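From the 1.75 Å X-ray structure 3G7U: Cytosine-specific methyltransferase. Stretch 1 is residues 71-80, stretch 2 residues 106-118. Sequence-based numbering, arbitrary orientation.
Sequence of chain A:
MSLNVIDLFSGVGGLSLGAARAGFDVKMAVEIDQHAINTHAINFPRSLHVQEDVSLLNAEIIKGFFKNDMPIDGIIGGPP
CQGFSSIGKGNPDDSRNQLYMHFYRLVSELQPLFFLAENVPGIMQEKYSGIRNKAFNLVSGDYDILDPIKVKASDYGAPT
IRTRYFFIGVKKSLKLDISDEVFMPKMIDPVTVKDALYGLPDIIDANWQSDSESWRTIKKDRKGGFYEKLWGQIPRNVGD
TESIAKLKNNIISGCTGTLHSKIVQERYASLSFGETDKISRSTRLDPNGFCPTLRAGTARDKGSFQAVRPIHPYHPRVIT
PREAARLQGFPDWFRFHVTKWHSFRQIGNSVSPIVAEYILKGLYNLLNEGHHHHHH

Stretch 1 71-80: PIDGIIGGPP
Stretch 2 (106-118) LVSELQPLFFLAE

Where a phenylalanine on one β-strand folds back over its neighbour, the neighbour is often glycine, and this pair of strands is a clear instance. The Phe-114 side chain (chi1 79°, p; chi2 93°) lies across Gly-74, whose CA sits 3.8 Å from the centroid of the Phe-114 ring, 23° off the ring normal, in a CH-pi contact. A CB modelled ideally on Gly-74 would fall 2.4 Å from Phe-114 CE2, so the ring occupies the space a side chain would need.

The framework is a parallel ladder. Strand 74-77 runs alongside strand 114-118 with axes 2° apart and 4.7 Å at closest approach, pairing Gly-74 with Phe-114, Ile-75 with Phe-115, Ile-76 with Leu-116 and Gly-77 with Ala-117. Phi/psi are extended throughout, from -111/120 at Ile-75 to 169/-176 at Gly-77, where the backbone itself calls for glycine. Hydrogen bonds alternate in direction, as parallel pairing requires: Phe-114 N to Asp-73 O (3.1 Å), Ile-75 N to Phe-114 O (3.1 Å), Leu-116 N to Ile-75 O (2.9 Å), Gly-77 N to Leu-116 O (3.0 Å) and Glu-118 N to Gly-77 O (3.0 Å). CA-H...O contacts fill in between, including Ile-76 CA to Leu-116 O at 3.1 Å.

Each sheet face has its own packing. On the face bearing Phe-114, Ile-76 (chi1 71°, p; chi2 -176°, t) places CG2 3.7 Å from Phe-114 CE1 and 4.0 Å from CB of Leu-116 (t, t). On the other, Ile-75 (m, t) is buried beneath helix 106-110, which runs nearly antiparallel to its strand at 170°, their axes 9.7 Å apart. Ile-75 CG2 meets Val-107 CG2 (chi1 t) at 3.9 Å, while Ile-75 CD1 reaches Leu-110 CD1 (m, t) at 3.7 Å and Pro-112 CG at 3.8 Å. CD1 by itself thus touches both helix and connection. Ile-72 (chi1 m, chi2 147°) extends this apolar patch, its CD1 3.8 Å from Leu-110 CD2.

Between helix and strand, Gln-111 adopts positive phi (50/56) and its NE2 donates to Ser-108 O (2.7 Å); Pro-112 (-70/165) and Leu-113 (-60/-33) then lead into the strand.

Beyond the ladder, Pro-79 CD packs 3.7 Å from Ala-117 CB, and a water donates to both Pro-79 O and Glu-118 O, each at 2.8 Å. The CA-to-CB bond of Glu-118 (chi1 61°, p; chi2 83°, p; chi3 -175°) points sideways, but the end of the side chain comes nearer, with OE1 of Glu-118 3.5 Å from CA of Gly-78; an ideal CB on Gly-78 would clash with Glu-118 OE1 at 2.4 Å. Altogether the contact buries 731 Å².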

# COMPACT_ATOMS: atom_id res chain seq x y z
N PRO A 71 -1.03 -17.63 -17.59
CA PRO A 71 -0.49 -18.33 -16.42
C PRO A 71 -0.55 -17.34 -15.26
O PRO A 71 -0.07 -16.21 -15.38
CB PRO A 71 0.98 -18.61 -16.80
CG PRO A 71 1.13 -18.23 -18.22
CD PRO A 71 0.01 -17.28 -18.56
N ILE A 72 -1.21 -17.73 -14.19
CA ILE A 72 -1.28 -16.88 -13.01
C ILE A 72 -0.26 -17.42 -12.03
O ILE A 72 -0.49 -18.41 -11.37
CB ILE A 72 -2.72 -16.78 -12.46
CG1 ILE A 72 -3.59 -16.06 -13.51
CG2 ILE A 72 -2.77 -15.97 -11.15
CD1 ILE A 72 -5.05 -16.55 -13.53
N ASP A 73 0.91 -16.77 -12.00
CA ASP A 73 2.01 -17.24 -11.19
C ASP A 73 1.81 -16.86 -9.73
O ASP A 73 2.11 -17.65 -8.84
CB ASP A 73 3.31 -16.72 -11.75
CG ASP A 73 3.50 -17.17 -13.18
OD1 ASP A 73 3.45 -18.41 -13.40
OD2 ASP A 73 3.61 -16.31 -14.07
N GLY A 74 1.22 -15.70 -9.49
CA GLY A 74 0.96 -15.33 -8.09
C GLY A 74 -0.41 -14.72 -7.90
O GLY A 74 -0.86 -14.00 -8.76
N ILE A 75 -1.10 -15.05 -6.79
CA ILE A 75 -2.30 -14.30 -6.39
C ILE A 75 -1.93 -13.53 -5.10
O ILE A 75 -1.51 -14.16 -4.10
CB ILE A 75 -3.47 -15.22 -6.15
CG1 ILE A 75 -3.98 -15.72 -7.52
CG2 ILE A 75 -4.67 -14.52 -5.46
CD1 ILE A 75 -4.94 -16.88 -7.37
N ILE A 76 -2.03 -12.20 -5.15
CA ILE A 76 -1.68 -11.36 -4.00
C ILE A 76 -2.92 -10.56 -3.63
O ILE A 76 -3.81 -10.38 -4.45
CB ILE A 76 -0.44 -10.49 -4.27
CG1 ILE A 76 -0.75 -9.38 -5.27
CG2 ILE A 76 0.77 -11.40 -4.78
CD1 ILE A 76 0.43 -8.49 -5.69
N GLY A 77 -3.02 -10.13 -2.38
CA GLY A 77 -4.14 -9.25 -2.11
C GLY A 77 -4.34 -9.02 -0.63
O GLY A 77 -3.58 -9.53 0.20
N GLY A 78 -5.40 -8.29 -0.31
CA GLY A 78 -5.79 -8.05 1.09
C GLY A 78 -7.17 -8.60 1.41
O GLY A 78 -8.13 -7.86 1.39
N PRO A 79 -7.27 -9.89 1.78
CA PRO A 79 -8.59 -10.41 2.07
C PRO A 79 -9.17 -9.67 3.28
O PRO A 79 -8.46 -9.50 4.28
CB PRO A 79 -8.33 -11.87 2.40
CG PRO A 79 -6.96 -11.98 2.71
CD PRO A 79 -6.24 -10.93 1.91
N PRO A 80 -10.43 -9.23 3.19
CA PRO A 80 -11.03 -8.50 4.29
C PRO A 80 -11.32 -9.44 5.43
O PRO A 80 -11.37 -10.65 5.26
CB PRO A 80 -12.35 -7.98 3.71
CG PRO A 80 -12.27 -8.22 2.23
CD PRO A 80 -11.37 -9.39 2.08
N LEU A 106 -10.29 -18.81 -4.36
CA LEU A 106 -9.67 -18.46 -5.64
C LEU A 106 -8.26 -18.96 -5.76
O LEU A 106 -7.85 -19.41 -6.82
CB LEU A 106 -9.75 -16.95 -5.88
CG LEU A 106 -11.15 -16.45 -6.21
CD1 LEU A 106 -11.16 -14.93 -6.32
CD2 LEU A 106 -11.58 -17.05 -7.56
N VAL A 107 -7.48 -18.89 -4.69
CA VAL A 107 -6.14 -19.46 -4.72
C VAL A 107 -6.20 -21.00 -5.03
O VAL A 107 -5.42 -21.55 -5.82
CB VAL A 107 -5.38 -19.20 -3.40
CG1 VAL A 107 -4.13 -20.05 -3.34
CG2 VAL A 107 -5.03 -17.69 -3.26
N SER A 108 -7.14 -21.66 -4.38
CA SER A 108 -7.29 -23.10 -4.47
C SER A 108 -7.70 -23.47 -5.91
O SER A 108 -7.13 -24.39 -6.51
CB SER A 108 -8.39 -23.53 -3.52
OG SER A 108 -8.48 -24.95 -3.53
N GLU A 109 -8.65 -22.71 -6.46
CA GLU A 109 -9.18 -22.94 -7.82
C GLU A 109 -8.14 -22.61 -8.89
O GLU A 109 -8.02 -23.30 -9.90
CB GLU A 109 -10.45 -22.11 -8.03
CG GLU A 109 -11.67 -22.53 -7.19
CD GLU A 109 -12.84 -21.63 -7.47
OE1 GLU A 109 -12.66 -20.73 -8.31
OE2 GLU A 109 -13.94 -21.81 -6.89
N LEU A 110 -7.39 -21.53 -8.69
CA LEU A 110 -6.44 -21.10 -9.71
C LEU A 110 -5.07 -21.74 -9.64
O LEU A 110 -4.34 -21.72 -10.63
CB LEU A 110 -6.30 -19.58 -9.76
CG LEU A 110 -7.49 -18.81 -10.36
CD1 LEU A 110 -7.46 -17.32 -10.00
CD2 LEU A 110 -7.46 -18.98 -11.89
N GLN A 111 -4.72 -22.29 -8.48
CA GLN A 111 -3.40 -22.93 -8.30
C GLN A 111 -2.19 -22.10 -8.75
O GLN A 111 -1.38 -22.58 -9.54
CB GLN A 111 -3.38 -24.35 -8.96
CG GLN A 111 -4.42 -25.30 -8.38
CD GLN A 111 -3.98 -25.87 -7.05
OE1 GLN A 111 -2.86 -26.34 -6.92
NE2 GLN A 111 -4.86 -25.82 -6.05
N PRO A 112 -2.01 -20.86 -8.22
CA PRO A 112 -0.82 -20.13 -8.59
C PRO A 112 0.44 -20.75 -7.99
O PRO A 112 0.33 -21.54 -7.04
CB PRO A 112 -1.05 -18.77 -7.91
CG PRO A 112 -1.92 -19.08 -6.73
CD PRO A 112 -2.87 -20.10 -7.29
N LEU A 113 1.61 -20.36 -8.49
CA LEU A 113 2.89 -20.78 -7.89
C LEU A 113 2.99 -20.30 -6.44
O LEU A 113 3.55 -20.97 -5.60
CB LEU A 113 4.08 -20.23 -8.68
CG LEU A 113 4.13 -20.70 -10.16
CD1 LEU A 113 5.35 -20.15 -10.84
CD2 LEU A 113 4.01 -22.25 -10.28
N PHE A 114 2.41 -19.14 -6.14
CA PHE A 114 2.41 -18.66 -4.75
C PHE A 114 1.18 -17.80 -4.46
O PHE A 114 0.50 -17.32 -5.39
CB PHE A 114 3.72 -17.89 -4.48
CG PHE A 114 3.73 -16.49 -5.02
CD1 PHE A 114 3.34 -15.42 -4.21
CD2 PHE A 114 4.17 -16.21 -6.31
CE1 PHE A 114 3.35 -14.11 -4.69
CE2 PHE A 114 4.20 -14.90 -6.81
CZ PHE A 114 3.81 -13.85 -6.00
N PHE A 115 0.86 -17.63 -3.17
CA PHE A 115 -0.08 -16.58 -2.77
C PHE A 115 0.58 -15.70 -1.71
O PHE A 115 1.48 -16.15 -0.99
CB PHE A 115 -1.41 -17.13 -2.28
CG PHE A 115 -1.35 -17.90 -0.99
CD1 PHE A 115 -1.44 -17.25 0.26
CD2 PHE A 115 -1.23 -19.29 -1.00
CE1 PHE A 115 -1.41 -17.95 1.44
CE2 PHE A 115 -1.21 -20.00 0.18
CZ PHE A 115 -1.28 -19.33 1.41
N LEU A 116 0.15 -14.45 -1.68
CA LEU A 116 0.56 -13.56 -0.57
C LEU A 116 -0.71 -12.83 -0.20
O LEU A 116 -1.29 -12.11 -1.04
CB LEU A 116 1.63 -12.58 -1.03
CG LEU A 116 2.08 -11.51 0.01
CD1 LEU A 116 3.50 -11.12 -0.23
CD2 LEU A 116 1.21 -10.25 0.00
N ALA A 117 -1.10 -12.96 1.05
CA ALA A 117 -2.20 -12.17 1.61
C ALA A 117 -1.64 -11.25 2.68
O ALA A 117 -0.71 -11.63 3.40
CB ALA A 117 -3.24 -13.06 2.23
N GLU A 118 -2.16 -10.04 2.74
CA GLU A 118 -1.76 -9.08 3.79
C GLU A 118 -2.99 -8.79 4.64
O GLU A 118 -4.11 -8.68 4.11
CB GLU A 118 -1.15 -7.82 3.19
CG GLU A 118 -2.06 -6.99 2.25
CD GLU A 118 -3.00 -6.01 3.00
OE1 GLU A 118 -3.85 -5.37 2.35
OE2 GLU A 118 -2.88 -5.87 4.24
O HOH W 1 -6.64 -7.41 4.23